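Local coordinates for VapB family protein (Caulobacter crescentus, PDB 5K8J) that probably acts as the antitoxin of a toxin-antitoxin pair, binding DNA and inhibiting its partner, the PIN-domain ribonuclease VapC, at residues E36-R41 with T47-K52. Numbering follows the deposited sequence.
Sequences ELTLIR and TIYPSK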
loop_
_atom_site.group_PDB
_atom_site.type_symbol
_atom_site.label_atom_id
_atom_site.label_comp_id
_atom_site.label_asym_id
_atom_site.label_seq_id
_atom_site.Cartn_x
_atom_site.Cartn_y
_atom_site.Cartn_z
ATOM N N GLU A 36 -12.262 -22.684 -14.033
ATOM C CA GLU A 36 -11.568 -23.728 -13.296
ATOM C C GLU A 36 -10.212 -23.199 -12.851
ATOM O O GLU A 36 -9.500 -22.563 -13.633
ATOM C CB GLU A 36 -11.403 -24.970 -14.160
ATOM C CG GLU A 36 -10.824 -26.153 -13.402
ATOM C CD GLU A 36 -11.235 -27.470 -14.010
ATOM O OE1 GLU A 36 -11.391 -27.525 -15.250
ATOM O OE2 GLU A 36 -11.418 -28.441 -13.247
ATOM N N LEU A 37 -9.883 -23.427 -11.580
ATOM C CA LEU A 37 -8.646 -22.945 -10.985
ATOM C C LEU A 37 -7.778 -24.118 -10.578
ATOM O O LEU A 37 -8.272 -25.188 -10.194
ATOM C CB LEU A 37 -8.909 -22.088 -9.742
ATOM C CG LEU A 37 -9.828 -20.889 -9.985
ATOM C CD1 LEU A 37 -10.171 -20.215 -8.673
ATOM C CD2 LEU A 37 -9.203 -19.924 -10.906
ATOM N N THR A 38 -6.478 -23.890 -10.675
ATOM C CA THR A 38 -5.466 -24.740 -10.083
ATOM C C THR A 38 -4.981 -24.079 -8.790
ATOM O O THR A 38 -4.706 -22.874 -8.766
ATOM C CB THR A 38 -4.309 -24.938 -11.066
ATOM O OG1 THR A 38 -4.757 -25.755 -12.162
ATOM C CG2 THR A 38 -3.155 -25.617 -10.390
ATOM N N LEU A 39 -4.900 -24.865 -7.727
ATOM C CA LEU A 39 -4.490 -24.419 -6.400
ATOM C C LEU A 39 -3.295 -25.261 -5.988
ATOM O O LEU A 39 -3.403 -26.484 -5.886
ATOM C CB LEU A 39 -5.618 -24.590 -5.383
ATOM C CG LEU A 39 -6.906 -23.808 -5.656
ATOM C CD1 LEU A 39 -7.831 -24.588 -6.557
ATOM C CD2 LEU A 39 -7.591 -23.514 -4.322
ATOM N N ILE A 40 -2.166 -24.613 -5.732
ATOM C CA ILE A 40 -0.956 -25.339 -5.378
ATOM C C ILE A 40 -0.335 -24.718 -4.142
ATOM O O ILE A 40 -0.065 -23.509 -4.119
ATOM C CB ILE A 40 0.072 -25.344 -6.526
ATOM C CG1 ILE A 40 -0.562 -25.862 -7.811
ATOM C CG2 ILE A 40 1.254 -26.235 -6.139
ATOM C CD1 ILE A 40 0.373 -25.807 -9.029
ATOM N N ARG A 41 -0.078 -25.554 -3.142
ATOM C CA ARG A 41 0.570 -25.114 -1.914
ATOM C C ARG A 41 2.022 -25.574 -1.873
ATOM O O ARG A 41 2.324 -26.737 -2.150
ATOM C CB ARG A 41 -0.161 -25.643 -0.696
ATOM C CG ARG A 41 0.493 -25.169 0.616
ATOM C CD ARG A 41 -0.224 -25.736 1.834
ATOM N NE ARG A 41 -0.275 -27.200 1.828
ATOM C CZ ARG A 41 0.709 -28.004 2.235
ATOM N NH1 ARG A 41 1.850 -27.511 2.691
ATOM N NH2 ARG A 41 0.553 -29.318 2.179
ATOM N N THR A 47 -0.738 -20.808 -4.225
ATOM C CA THR A 47 -0.742 -20.127 -5.514
ATOM C C THR A 47 -1.936 -20.632 -6.317
ATOM O O THR A 47 -2.123 -21.848 -6.446
ATOM C CB THR A 47 0.562 -20.392 -6.270
ATOM O OG1 THR A 47 1.671 -19.926 -5.503
ATOM C CG2 THR A 47 0.576 -19.673 -7.606
ATOM N N ILE A 48 -2.729 -19.705 -6.844
ATOM C CA ILE A 48 -4.007 -20.016 -7.488
ATOM C C ILE A 48 -4.043 -19.322 -8.846
ATOM O O ILE A 48 -3.693 -18.143 -8.948
ATOM C CB ILE A 48 -5.181 -19.550 -6.597
ATOM C CG1 ILE A 48 -5.101 -20.227 -5.228
ATOM C CG2 ILE A 48 -6.518 -19.859 -7.258
ATOM C CD1 ILE A 48 -6.181 -19.770 -4.241
ATOM N N TYR A 49 -4.387 -20.062 -9.904
ATOM C CA TYR A 49 -4.395 -19.484 -11.244
ATOM C C TYR A 49 -5.333 -20.311 -12.116
ATOM O O TYR A 49 -5.725 -21.423 -11.743
ATOM C CB TYR A 49 -2.978 -19.425 -11.851
ATOM C CG TYR A 49 -2.268 -20.732 -11.942
ATOM C CD1 TYR A 49 -2.415 -21.538 -13.074
ATOM C CD2 TYR A 49 -1.473 -21.192 -10.913
ATOM C CE1 TYR A 49 -1.792 -22.772 -13.168
ATOM C CE2 TYR A 49 -0.836 -22.435 -11.000
ATOM C CZ TYR A 49 -0.993 -23.203 -12.138
ATOM O OH TYR A 49 -0.379 -24.428 -12.248
ATOM N N PRO A 50 -5.704 -19.800 -13.289
ATOM C CA PRO A 50 -6.667 -20.523 -14.136
ATOM C C PRO A 50 -6.058 -21.806 -14.680
ATOM O O PRO A 50 -4.939 -21.802 -15.196
ATOM C CB PRO A 50 -6.963 -19.525 -15.259
ATOM C CG PRO A 50 -6.675 -18.205 -14.666
ATOM C CD PRO A 50 -5.479 -18.431 -13.781
ATOM N N SER A 51 -6.805 -22.905 -14.563
ATOM C CA SER A 51 -6.376 -24.178 -15.132
ATOM C C SER A 51 -6.450 -24.111 -16.657
ATOM O O SER A 51 -7.540 -23.974 -17.225
ATOM C CB SER A 51 -7.259 -25.315 -14.619
ATOM O OG SER A 51 -7.231 -25.404 -13.213
ATOM N N LYS A 52 -5.300 -24.214 -17.324
ATOM C CA LYS A 52 -5.247 -24.092 -18.777
ATOM C C LYS A 52 -4.392 -25.186 -19.397
ATOM O O LYS A 52 -3.937 -25.050 -20.537
ATOM C CB LYS A 52 -4.719 -22.716 -19.176
ATOM C CG LYS A 52 -5.651 -21.564 -18.787
ATOM C CD LYS A 52 -6.724 -21.303 -19.812
ATOM C CE LYS A 52 -6.129 -20.702 -21.093
ATOM N NZ LYS A 52 -5.604 -19.315 -20.921
HETATM O O HOH W 1 -9.593 -22.303 -16.433
HETATM O O HOH W 2 2.842 -21.612 -3.798
#
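The ring of Y49 lies against T38, its hydrogen-bonded partner on the antiparallel strand, and with I40 these two form the packed part of this face. Y49 CG sits between its own backbone N and carbonyl carbon (chi1 57°), which swings the ring over toward strand 37-41. T38 CB then rests above one face as a CH-pi contact, 4.1 Å from the ring centroid and offset toward the rim, while T38 CG2 meets the phenol end at OH. I40 comes in differently: its CD1 reaches the ring edge near the ring plane, 4.1 Å from Y49 CE2. On this face T47 and I40 also touch the VapC chain, as does Y49, so the T38-Y49 side takes part in the toxin interface.

Two hydrogen-bonded pairs hold the backbones together. T38 N gives a nearly straight bond to Y49 O at 2.8 Å and T38 O accepts from Y49 N; I40 and T47 exchange the same two bonds. On the reverse face L39 CD2 packs beside I48 CD1 at 4.0 Å, and L37 CD1 meets I48 CG2. F31 touches L37 and I48, and a strand of a second copy of the antitoxin carries the sheet on past this one.

The regular ladder ends at P50. The S51 N bond to E36 O arrives 37° out of the carbonyl plane, and S51 OG and T38 OG1 share a 2.7 Å hydrogen bond. Solvent comes in here: a water bridges E36 O to S51 O, and the E36 chain extends, exposed, offering S51 OG only its CG. Such two-stranded pairing is that of a beta hairpin, here built into an intersubunit sheet, consistent with the swapped-hairpin AbrB/MazE-type DNA-binding fold, in which two antitoxin copies build one domain.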